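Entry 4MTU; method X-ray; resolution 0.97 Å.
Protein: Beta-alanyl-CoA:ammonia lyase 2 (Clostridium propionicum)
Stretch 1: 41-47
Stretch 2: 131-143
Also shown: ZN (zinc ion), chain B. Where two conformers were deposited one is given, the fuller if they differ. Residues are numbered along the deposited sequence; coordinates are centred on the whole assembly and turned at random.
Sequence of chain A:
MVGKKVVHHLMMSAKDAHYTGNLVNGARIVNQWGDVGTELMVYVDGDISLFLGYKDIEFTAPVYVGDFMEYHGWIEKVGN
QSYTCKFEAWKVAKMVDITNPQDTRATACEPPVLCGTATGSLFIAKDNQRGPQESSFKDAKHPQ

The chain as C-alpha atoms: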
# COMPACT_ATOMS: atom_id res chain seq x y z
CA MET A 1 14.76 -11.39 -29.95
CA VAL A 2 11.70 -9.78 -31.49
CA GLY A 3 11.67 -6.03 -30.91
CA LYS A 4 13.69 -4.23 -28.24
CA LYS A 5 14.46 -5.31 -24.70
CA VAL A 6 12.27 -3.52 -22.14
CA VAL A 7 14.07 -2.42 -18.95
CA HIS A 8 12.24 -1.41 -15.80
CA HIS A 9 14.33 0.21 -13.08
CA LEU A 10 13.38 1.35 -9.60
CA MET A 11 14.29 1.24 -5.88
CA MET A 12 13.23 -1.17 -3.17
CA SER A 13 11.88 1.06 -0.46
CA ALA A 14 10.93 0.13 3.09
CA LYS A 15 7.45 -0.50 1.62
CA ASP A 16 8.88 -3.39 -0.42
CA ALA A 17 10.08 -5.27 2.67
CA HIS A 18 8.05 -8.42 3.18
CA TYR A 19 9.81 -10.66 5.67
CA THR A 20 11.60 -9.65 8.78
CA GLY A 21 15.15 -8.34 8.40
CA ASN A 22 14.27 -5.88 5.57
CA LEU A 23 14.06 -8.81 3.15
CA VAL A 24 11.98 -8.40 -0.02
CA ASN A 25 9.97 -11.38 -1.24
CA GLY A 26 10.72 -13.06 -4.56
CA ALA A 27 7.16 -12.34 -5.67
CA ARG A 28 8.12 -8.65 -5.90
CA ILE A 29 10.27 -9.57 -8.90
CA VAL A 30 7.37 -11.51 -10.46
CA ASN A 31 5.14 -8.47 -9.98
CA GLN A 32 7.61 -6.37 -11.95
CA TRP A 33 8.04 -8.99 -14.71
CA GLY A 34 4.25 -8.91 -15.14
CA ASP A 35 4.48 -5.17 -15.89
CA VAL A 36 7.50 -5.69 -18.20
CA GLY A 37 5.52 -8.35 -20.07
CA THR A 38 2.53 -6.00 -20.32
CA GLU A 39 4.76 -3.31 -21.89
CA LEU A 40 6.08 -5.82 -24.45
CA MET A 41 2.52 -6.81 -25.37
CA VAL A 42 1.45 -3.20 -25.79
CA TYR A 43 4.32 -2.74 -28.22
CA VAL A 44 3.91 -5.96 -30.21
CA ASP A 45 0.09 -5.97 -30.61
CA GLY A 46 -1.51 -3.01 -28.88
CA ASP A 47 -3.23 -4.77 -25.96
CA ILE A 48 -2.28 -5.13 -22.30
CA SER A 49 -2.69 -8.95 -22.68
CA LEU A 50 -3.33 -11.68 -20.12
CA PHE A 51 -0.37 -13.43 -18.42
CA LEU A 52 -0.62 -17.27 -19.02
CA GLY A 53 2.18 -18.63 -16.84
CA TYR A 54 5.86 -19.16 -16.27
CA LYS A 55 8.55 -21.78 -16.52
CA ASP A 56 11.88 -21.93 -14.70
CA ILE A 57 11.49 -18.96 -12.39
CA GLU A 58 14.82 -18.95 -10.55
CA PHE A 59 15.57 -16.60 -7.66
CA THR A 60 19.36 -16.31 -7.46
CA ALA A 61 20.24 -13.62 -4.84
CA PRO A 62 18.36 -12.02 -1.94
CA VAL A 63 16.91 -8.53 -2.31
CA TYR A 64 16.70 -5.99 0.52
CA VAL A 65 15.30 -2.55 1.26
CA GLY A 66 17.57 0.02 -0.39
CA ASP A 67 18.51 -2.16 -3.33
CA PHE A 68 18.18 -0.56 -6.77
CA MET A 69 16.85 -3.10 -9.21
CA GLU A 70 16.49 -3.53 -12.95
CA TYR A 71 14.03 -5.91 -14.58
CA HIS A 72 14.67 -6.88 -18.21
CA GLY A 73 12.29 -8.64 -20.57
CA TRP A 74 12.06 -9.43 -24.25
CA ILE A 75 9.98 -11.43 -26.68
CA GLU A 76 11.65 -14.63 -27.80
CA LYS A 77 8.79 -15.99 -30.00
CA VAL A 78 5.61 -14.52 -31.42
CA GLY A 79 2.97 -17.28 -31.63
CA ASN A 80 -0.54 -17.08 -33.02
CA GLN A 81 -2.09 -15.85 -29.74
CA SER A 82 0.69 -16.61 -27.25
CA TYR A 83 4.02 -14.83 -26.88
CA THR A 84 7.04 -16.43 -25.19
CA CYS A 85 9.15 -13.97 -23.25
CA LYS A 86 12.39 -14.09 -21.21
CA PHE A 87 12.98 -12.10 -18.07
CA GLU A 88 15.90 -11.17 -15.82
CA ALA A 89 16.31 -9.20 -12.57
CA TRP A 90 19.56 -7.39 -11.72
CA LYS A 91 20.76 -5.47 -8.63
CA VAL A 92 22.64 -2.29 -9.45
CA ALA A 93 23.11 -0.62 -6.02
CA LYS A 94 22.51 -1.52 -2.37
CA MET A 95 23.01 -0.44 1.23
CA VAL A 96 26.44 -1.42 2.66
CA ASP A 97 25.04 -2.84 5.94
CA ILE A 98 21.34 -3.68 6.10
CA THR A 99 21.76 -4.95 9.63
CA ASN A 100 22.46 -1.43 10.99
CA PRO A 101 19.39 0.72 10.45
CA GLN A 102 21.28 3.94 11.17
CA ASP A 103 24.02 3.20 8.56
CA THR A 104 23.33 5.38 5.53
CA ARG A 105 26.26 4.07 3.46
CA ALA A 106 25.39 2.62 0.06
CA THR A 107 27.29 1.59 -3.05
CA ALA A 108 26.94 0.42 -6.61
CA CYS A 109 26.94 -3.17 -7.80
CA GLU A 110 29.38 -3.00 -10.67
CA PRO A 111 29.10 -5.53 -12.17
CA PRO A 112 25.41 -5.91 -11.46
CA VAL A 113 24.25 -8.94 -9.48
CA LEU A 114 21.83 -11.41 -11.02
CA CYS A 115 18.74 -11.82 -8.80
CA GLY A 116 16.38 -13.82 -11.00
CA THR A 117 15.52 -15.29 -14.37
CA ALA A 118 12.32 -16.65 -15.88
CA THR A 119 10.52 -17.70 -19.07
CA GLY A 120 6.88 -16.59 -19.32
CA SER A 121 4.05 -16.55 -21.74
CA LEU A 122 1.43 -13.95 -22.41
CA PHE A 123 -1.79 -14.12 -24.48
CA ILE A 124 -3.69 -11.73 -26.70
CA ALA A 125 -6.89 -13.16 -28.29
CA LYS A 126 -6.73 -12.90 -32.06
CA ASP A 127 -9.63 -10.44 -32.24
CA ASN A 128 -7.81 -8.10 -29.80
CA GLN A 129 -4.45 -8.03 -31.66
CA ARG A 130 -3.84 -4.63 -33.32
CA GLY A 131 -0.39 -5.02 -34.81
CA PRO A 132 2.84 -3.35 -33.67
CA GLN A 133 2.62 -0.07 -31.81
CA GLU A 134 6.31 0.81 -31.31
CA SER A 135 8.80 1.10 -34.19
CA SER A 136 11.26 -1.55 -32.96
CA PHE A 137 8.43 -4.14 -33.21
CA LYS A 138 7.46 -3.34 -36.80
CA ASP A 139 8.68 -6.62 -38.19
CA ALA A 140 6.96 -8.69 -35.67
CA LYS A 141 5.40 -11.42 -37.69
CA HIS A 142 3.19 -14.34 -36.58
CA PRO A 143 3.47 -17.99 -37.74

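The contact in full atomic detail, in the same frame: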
# COMPACT_ATOMS: atom_id res chain seq x y z
N MET A 41 3.74 -6.48 -24.65
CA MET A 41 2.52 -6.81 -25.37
C MET A 41 1.88 -5.56 -25.96
O MET A 41 1.32 -5.60 -27.09
CB MET A 41 1.56 -7.58 -24.45
CG MET A 41 2.07 -8.94 -24.06
SD MET A 41 2.44 -10.05 -25.45
CE MET A 41 4.20 -9.86 -25.63
N VAL A 42 1.91 -4.46 -25.24
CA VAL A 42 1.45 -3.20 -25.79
C VAL A 42 2.19 -2.90 -27.09
O VAL A 42 1.61 -2.50 -28.10
CB VAL A 42 1.62 -2.05 -24.75
CG1 VAL A 42 1.32 -0.69 -25.41
CG2 VAL A 42 0.72 -2.31 -23.54
N TYR A 43 3.51 -3.06 -27.04
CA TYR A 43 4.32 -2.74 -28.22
C TYR A 43 4.14 -3.70 -29.40
O TYR A 43 4.17 -3.27 -30.54
CB TYR A 43 5.80 -2.66 -27.84
CG TYR A 43 6.15 -1.56 -26.87
CD1 TYR A 43 5.37 -0.42 -26.70
CD2 TYR A 43 7.29 -1.66 -26.07
CE1 TYR A 43 5.69 0.56 -25.81
CE2 TYR A 43 7.60 -0.67 -25.18
CZ TYR A 43 6.83 0.45 -25.03
OH TYR A 43 7.12 1.42 -24.11
N VAL A 44 3.97 -4.98 -29.12
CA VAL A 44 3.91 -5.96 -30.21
C VAL A 44 2.53 -6.02 -30.85
O VAL A 44 2.41 -6.31 -32.05
CB VAL A 44 4.40 -7.36 -29.76
CG1 VAL A 44 3.38 -8.10 -28.97
CG2 VAL A 44 4.87 -8.12 -31.01
N ASP A 45 1.46 -5.78 -30.08
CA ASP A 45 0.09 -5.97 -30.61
C ASP A 45 -0.95 -5.05 -29.99
O ASP A 45 -2.15 -5.27 -30.25
CB ASP A 45 -0.32 -7.41 -30.66
CG ASP A 45 -0.05 -8.13 -31.95
OD1 ASP A 45 0.49 -9.25 -31.98
OD2 ASP A 45 -0.36 -7.55 -33.05
N GLY A 46 -0.57 -4.04 -29.23
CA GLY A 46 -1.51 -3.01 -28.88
C GLY A 46 -2.59 -3.39 -27.88
O GLY A 46 -3.67 -2.77 -27.89
N ASP A 47 -2.29 -4.32 -26.98
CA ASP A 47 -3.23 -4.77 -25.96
C ASP A 47 -2.43 -5.08 -24.69
O ASP A 47 -1.30 -5.55 -24.81
CB ASP A 47 -3.98 -5.99 -26.45
CG ASP A 47 -5.18 -6.33 -25.59
OD1 ASP A 47 -5.01 -7.08 -24.57
OD2 ASP A 47 -6.30 -5.87 -25.89
N GLY A 131 -1.64 -5.23 -34.13
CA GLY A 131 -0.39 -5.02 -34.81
C GLY A 131 0.58 -4.15 -33.95
O GLY A 131 0.24 -3.61 -32.89
N PRO A 132 1.79 -4.05 -34.43
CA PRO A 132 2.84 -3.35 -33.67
C PRO A 132 2.47 -1.89 -33.43
O PRO A 132 1.89 -1.21 -34.26
CB PRO A 132 4.09 -3.50 -34.50
CG PRO A 132 3.86 -4.66 -35.38
CD PRO A 132 2.36 -4.69 -35.63
N GLN A 133 2.89 -1.40 -32.23
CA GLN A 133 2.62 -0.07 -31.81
C GLN A 133 3.84 0.81 -31.62
O GLN A 133 3.75 2.00 -31.35
CB GLN A 133 1.82 -0.04 -30.48
CG GLN A 133 0.52 -0.82 -30.58
CD GLN A 133 -0.50 -0.21 -31.51
OE1 GLN A 133 -0.76 0.99 -31.46
NE2 GLN A 133 -1.06 -1.06 -32.37
N GLU A 134 5.02 0.20 -31.64
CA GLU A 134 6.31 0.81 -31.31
C GLU A 134 7.27 0.39 -32.44
O GLU A 134 7.25 -0.78 -32.86
CB GLU A 134 6.77 0.45 -29.94
CG GLU A 134 7.82 1.36 -29.33
CD GLU A 134 9.26 1.03 -29.72
OE1 GLU A 134 9.53 -0.03 -30.30
OE2 GLU A 134 10.16 1.86 -29.35
N SER A 135 8.05 1.31 -32.97
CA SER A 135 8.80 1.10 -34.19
C SER A 135 9.75 -0.07 -34.15
O SER A 135 9.94 -0.75 -35.20
CB SER A 135 9.51 2.40 -34.60
OG SER A 135 10.47 2.77 -33.60
N SER A 136 10.33 -0.43 -33.00
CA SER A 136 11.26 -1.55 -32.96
C SER A 136 10.55 -2.89 -33.16
O SER A 136 11.23 -3.91 -33.41
CB SER A 136 12.07 -1.57 -31.67
OG SER A 136 11.36 -2.06 -30.62
N PHE A 137 9.25 -2.92 -33.09
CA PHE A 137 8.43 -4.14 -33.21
C PHE A 137 7.80 -4.27 -34.58
O PHE A 137 6.99 -5.19 -34.79
CB PHE A 137 7.35 -4.21 -32.12
CG PHE A 137 7.96 -4.35 -30.73
CD1 PHE A 137 8.53 -3.27 -30.07
CD2 PHE A 137 8.01 -5.56 -30.06
CE1 PHE A 137 9.13 -3.39 -28.81
CE2 PHE A 137 8.56 -5.73 -28.81
CZ PHE A 137 9.16 -4.65 -28.20
N LYS A 138 8.15 -3.41 -35.51
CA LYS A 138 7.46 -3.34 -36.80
C LYS A 138 7.59 -4.63 -37.56
O LYS A 138 6.73 -4.95 -38.38
CB LYS A 138 7.99 -2.17 -37.65
CG LYS A 138 9.40 -2.24 -38.17
N ASP A 139 8.63 -5.40 -37.35
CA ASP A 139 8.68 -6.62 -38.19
C ASP A 139 8.28 -7.84 -37.39
O ASP A 139 8.62 -8.95 -37.85
CB ASP A 139 10.10 -6.62 -38.74
CG ASP A 139 10.23 -5.49 -39.78
OD1 ASP A 139 9.35 -5.42 -40.67
OD2 ASP A 139 11.15 -4.63 -39.75
N ALA A 140 7.59 -7.56 -36.30
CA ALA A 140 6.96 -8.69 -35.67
C ALA A 140 6.06 -9.31 -36.74
O ALA A 140 5.17 -8.89 -37.44
CB ALA A 140 6.13 -8.31 -34.46
N LYS A 141 6.23 -10.58 -36.88
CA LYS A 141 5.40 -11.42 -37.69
C LYS A 141 4.93 -12.67 -36.94
O LYS A 141 5.71 -13.20 -36.12
CB LYS A 141 6.20 -11.84 -38.95
CG LYS A 141 6.21 -10.71 -39.95
N HIS A 142 3.74 -13.14 -37.21
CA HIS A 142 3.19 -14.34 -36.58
C HIS A 142 3.42 -15.57 -37.43
O HIS A 142 3.74 -15.43 -38.60
CB HIS A 142 1.71 -14.14 -36.36
CG HIS A 142 1.40 -13.00 -35.44
ND1 HIS A 142 1.09 -13.17 -34.11
CD2 HIS A 142 1.36 -11.66 -35.64
CE1 HIS A 142 0.86 -11.97 -33.57
NE2 HIS A 142 1.02 -11.03 -34.47
N PRO A 143 3.27 -16.79 -36.89
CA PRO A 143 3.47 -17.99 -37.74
C PRO A 143 2.52 -17.95 -38.95
O PRO A 143 1.41 -17.45 -38.81
CB PRO A 143 3.11 -19.15 -36.76
CG PRO A 143 3.33 -18.59 -35.39
CD PRO A 143 2.97 -17.14 -35.50
ZN ZN B . 0.45 -9.09 -34.30
O HOH W 1 2.40 -8.18 -34.12
O HOH W 2 0.49 -8.20 -36.20
O HOH W 3 -1.52 -9.68 -34.75

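The end of a helix, where carbonyl groups lose their usual partners, is met here by a loop from far along the chain. V42 O is still used within its own stretch, accepting from G46 N at 2.9 Å, but the carbonyl of Y43 turns to the loop: Q133 N donates to Y43 O at 2.8 Å, and the nearly straight N-H...O angle of 171° marks a strong bond. V44 O lies 3.3 Å from P132 N, yet a proline nitrogen has no hydrogen to give. Water 1 supplies it instead, donating to V44 O at 2.8 Å, while P132 CA makes a CA-H...O contact of 3.4 Å with the same V44 O.

That water also binds the zinc ion, which ties the two stretches together. D45 chelates it through OD1 at 2.3 Å and OD2 at 2.1 Å, and H142 NE2 binds it at 2.0 Å; three waters bring the number of ligand atoms to six. D45 OD1 and H142 NE2, 3.1 Å apart, are therefore neighbours on the metal and not hydrogen-bonded. D45 OD2 additionally accepts a weak bond from G131 N at 2.9 Å, bent to 130°.

Glycine suits both G46, whose phi is positive and whose ideal CB would clash with Q133 NE2, and G131, where a CB would jam against the preceding carbonyl. Q133 folds back so that its NE2 donates to G131 O at 2.9 Å; its OE1 is satisfied elsewhere in the structure.

Apolar packing completes the contact. Y43 CB sits over one face of the F137 ring, 3.7 Å from its centroid, and E134 CG covers a face of the Y43 ring. V44 CG2 meets A140 CB at 3.7 Å. E134 OE1 accepts from S136 N and S136 OG, both at 2.8 Å, but E134 N is buried without a partner.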